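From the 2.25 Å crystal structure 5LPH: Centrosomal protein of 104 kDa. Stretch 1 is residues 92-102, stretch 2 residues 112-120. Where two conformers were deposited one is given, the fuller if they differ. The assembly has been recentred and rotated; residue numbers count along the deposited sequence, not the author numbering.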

# COMPACT_ATOMS: atom_id res chain seq x y z
N ALA A 92 3.28 1.23 19.01
CA ALA A 92 3.69 2.62 19.14
C ALA A 92 4.60 3.04 17.98
O ALA A 92 4.50 4.16 17.47
CB ALA A 92 4.40 2.84 20.46
N SER A 93 5.50 2.14 17.59
CA SER A 93 6.39 2.37 16.46
C SER A 93 5.64 2.47 15.13
O SER A 93 5.94 3.34 14.31
CB SER A 93 7.46 1.29 16.39
OG SER A 93 8.23 1.31 17.57
N VAL A 94 4.65 1.60 14.94
CA VAL A 94 3.80 1.66 13.75
C VAL A 94 3.00 2.97 13.69
O VAL A 94 2.80 3.52 12.60
CB VAL A 94 2.88 0.41 13.66
CG1 VAL A 94 1.79 0.59 12.61
CG2 VAL A 94 3.71 -0.82 13.34
N PHE A 95 2.55 3.45 14.85
CA PHE A 95 1.87 4.75 14.94
C PHE A 95 2.75 5.90 14.40
O PHE A 95 2.27 6.76 13.66
CB PHE A 95 1.41 5.03 16.39
CG PHE A 95 0.89 6.43 16.61
CD1 PHE A 95 1.75 7.44 17.02
CD2 PHE A 95 -0.45 6.73 16.43
CE1 PHE A 95 1.28 8.73 17.23
CE2 PHE A 95 -0.93 8.01 16.63
CZ PHE A 95 -0.06 9.02 17.03
N LEU A 96 4.03 5.90 14.77
CA LEU A 96 4.98 6.91 14.28
C LEU A 96 5.36 6.72 12.80
O LEU A 96 5.48 7.70 12.08
CB LEU A 96 6.24 6.96 15.16
CG LEU A 96 6.06 7.51 16.58
CD1 LEU A 96 7.39 7.48 17.30
CD2 LEU A 96 5.50 8.93 16.59
N VAL A 97 5.54 5.47 12.37
CA VAL A 97 5.79 5.16 10.95
C VAL A 97 4.66 5.70 10.07
O VAL A 97 4.91 6.34 9.05
CB VAL A 97 5.99 3.64 10.73
CG1 VAL A 97 5.80 3.24 9.26
CG2 VAL A 97 7.37 3.23 11.21
N ARG A 98 3.43 5.45 10.49
CA ARG A 98 2.24 5.90 9.76
C ARG A 98 2.23 7.40 9.47
O ARG A 98 1.87 7.83 8.38
CB ARG A 98 0.98 5.49 10.53
CG ARG A 98 -0.34 5.78 9.85
CD ARG A 98 -1.49 5.38 10.75
NE ARG A 98 -2.75 6.02 10.34
CZ ARG A 98 -3.61 5.53 9.45
NH1 ARG A 98 -3.39 4.37 8.83
NH2 ARG A 98 -4.72 6.21 9.18
N ARG A 99 2.60 8.21 10.45
CA ARG A 99 2.63 9.67 10.27
C ARG A 99 3.85 10.10 9.43
O ARG A 99 3.73 10.94 8.54
CB ARG A 99 2.45 10.39 11.60
CG ARG A 99 3.59 10.33 12.60
CD ARG A 99 3.33 11.28 13.76
NE ARG A 99 3.75 12.66 13.49
CZ ARG A 99 2.95 13.70 13.21
NH1 ARG A 99 1.62 13.59 13.15
NH2 ARG A 99 3.50 14.90 13.00
N ALA A 100 4.99 9.44 9.65
CA ALA A 100 6.21 9.72 8.89
C ALA A 100 6.15 9.33 7.40
O ALA A 100 6.91 9.88 6.59
CB ALA A 100 7.41 9.06 9.54
N ILE A 101 5.27 8.40 7.03
CA ILE A 101 5.00 8.11 5.62
C ILE A 101 4.42 9.32 4.88
O ILE A 101 4.62 9.47 3.68
CB ILE A 101 4.11 6.84 5.45
CG1 ILE A 101 4.93 5.59 5.80
CG2 ILE A 101 3.60 6.70 4.03
CD1 ILE A 101 4.09 4.35 6.08
N LYS A 102 3.72 10.20 5.60
CA LYS A 102 3.22 11.47 5.04
C LYS A 102 4.21 12.65 5.13
O LYS A 102 3.81 13.79 4.92
CB LYS A 102 1.88 11.86 5.70
CG LYS A 102 0.69 11.04 5.23
CD LYS A 102 -0.55 11.28 6.10
CE LYS A 102 -0.49 10.49 7.40
NZ LYS A 102 -1.75 10.56 8.19
N SER A 112 11.30 6.07 7.42
CA SER A 112 10.09 5.38 7.88
C SER A 112 9.89 4.03 7.16
O SER A 112 9.44 3.07 7.79
CB SER A 112 8.84 6.25 7.71
OG SER A 112 8.36 6.24 6.38
N LEU A 113 10.24 3.95 5.88
CA LEU A 113 10.16 2.70 5.12
C LEU A 113 11.19 1.67 5.60
O LEU A 113 10.89 0.49 5.72
CB LEU A 113 10.30 2.94 3.61
CG LEU A 113 9.26 3.86 2.95
CD1 LEU A 113 9.47 3.90 1.45
CD2 LEU A 113 7.84 3.42 3.27
N LYS A 114 12.40 2.14 5.88
CA LYS A 114 13.46 1.31 6.46
C LYS A 114 13.03 0.72 7.81
O LYS A 114 13.22 -0.47 8.07
CB LYS A 114 14.74 2.14 6.61
CG LYS A 114 15.93 1.44 7.23
CD LYS A 114 17.07 2.42 7.46
CE LYS A 114 18.18 1.82 8.32
NZ LYS A 114 18.94 0.78 7.58
N LEU A 115 12.45 1.55 8.67
CA LEU A 115 11.91 1.11 9.96
C LEU A 115 10.77 0.10 9.77
O LEU A 115 10.73 -0.92 10.45
CB LEU A 115 11.41 2.32 10.76
CG LEU A 115 10.75 2.08 12.12
CD1 LEU A 115 11.64 1.26 13.03
CD2 LEU A 115 10.39 3.40 12.79
N LEU A 116 9.85 0.39 8.85
CA LEU A 116 8.70 -0.48 8.59
C LEU A 116 9.16 -1.85 8.11
O LEU A 116 8.68 -2.87 8.62
CB LEU A 116 7.76 0.15 7.55
CG LEU A 116 6.44 -0.57 7.25
CD1 LEU A 116 5.68 -0.94 8.51
CD2 LEU A 116 5.58 0.29 6.33
N LYS A 117 10.10 -1.86 7.17
CA LYS A 117 10.67 -3.11 6.67
C LYS A 117 11.35 -3.93 7.77
O LYS A 117 11.19 -5.14 7.83
CB LYS A 117 11.64 -2.85 5.51
CG LYS A 117 12.38 -4.09 5.03
CD LYS A 117 12.99 -3.92 3.65
CE LYS A 117 13.82 -5.14 3.30
NZ LYS A 117 14.52 -4.99 2.00
N MSE A 118 12.09 -3.26 8.66
CA MSE A 118 12.77 -3.94 9.77
C MSE A 118 11.76 -4.56 10.71
O MSE A 118 11.97 -5.66 11.21
CB MSE A 118 13.68 -2.98 10.54
CG MSE A 118 14.38 -3.65 11.73
SE MSE A 118 13.25 -3.44 13.34
CE MSE A 118 13.73 -1.55 13.47
N ILE A 119 10.66 -3.86 10.99
CA ILE A 119 9.61 -4.37 11.89
C ILE A 119 8.96 -5.65 11.33
O ILE A 119 8.82 -6.64 12.05
CB ILE A 119 8.53 -3.30 12.19
CG1 ILE A 119 9.11 -2.19 13.06
CG2 ILE A 119 7.34 -3.92 12.93
CD1 ILE A 119 8.32 -0.90 13.04
N ILE A 120 8.57 -5.62 10.06
CA ILE A 120 7.90 -6.76 9.43
C ILE A 120 8.86 -7.95 9.20
O ILE A 120 8.50 -9.08 9.47
CB ILE A 120 7.21 -6.36 8.10
CG1 ILE A 120 6.08 -5.36 8.38
CG2 ILE A 120 6.65 -7.59 7.38
CD1 ILE A 120 5.64 -4.58 7.16

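Two helical segments pack side by side, running in roughly opposite directions with 147° between their axes. The axes come within 9.5 Å of each other. No hydrogen bond crosses between the stretches; the contact is one of shape, and it buries 399 Å² in total.

Val-97 is the main bump. Its CA-to-CB bond points toward the second helix, and its two methyls border the backbone O of Ser-112, while CG2 faces Leu-115 and CG1 faces Leu-116. CG2 meets CD2 of Leu-115 at 3.4 Å, a tight contact. Val-97 CG1 lies 4.0 Å from CB of Leu-116; CG1 and CG2 lie 3.9 Å and 4.0 Å from O of Ser-112. The valine thus sits in a hollow framed by these three residues. The Ser-112 O is not left unpaired, since it accepts a helical hydrogen bond from Leu-116 N at 2.9 Å.

The backbones are nearest where Val-97 faces Ser-112, with their CA atoms 5.3 Å apart. Small side chains suit this close passage. CB of Ala-100 rests 3.6 Å from CB of Ser-112. The Ser-112 hydroxyl lies beside Ile-101, with OG 3.5 Å from CG1. This is a packing contact; OG finds its hydrogen bond elsewhere in the structure, so its polarity is satisfied.

Ile-101 begins sideways, but its end comes nearer to the second helix. Its CD1 reaches to 4.3 Å from CD2 of Leu-116, and its CG1 lies 4.4 Å from CD2 of Leu-113. Leu-113 starts away from the first stretch, yet its end also comes nearer.

Toward the start of stretch 1, Ser-93 offers a small surface to a longer partner. Its CB lies 4.1 Å from CD1 of Ile-119. The Ser-93 OG is hydrogen-bonded elsewhere in the structure. Arg-98 and Lys-102 point away, and their long polar chains take no part in the contact.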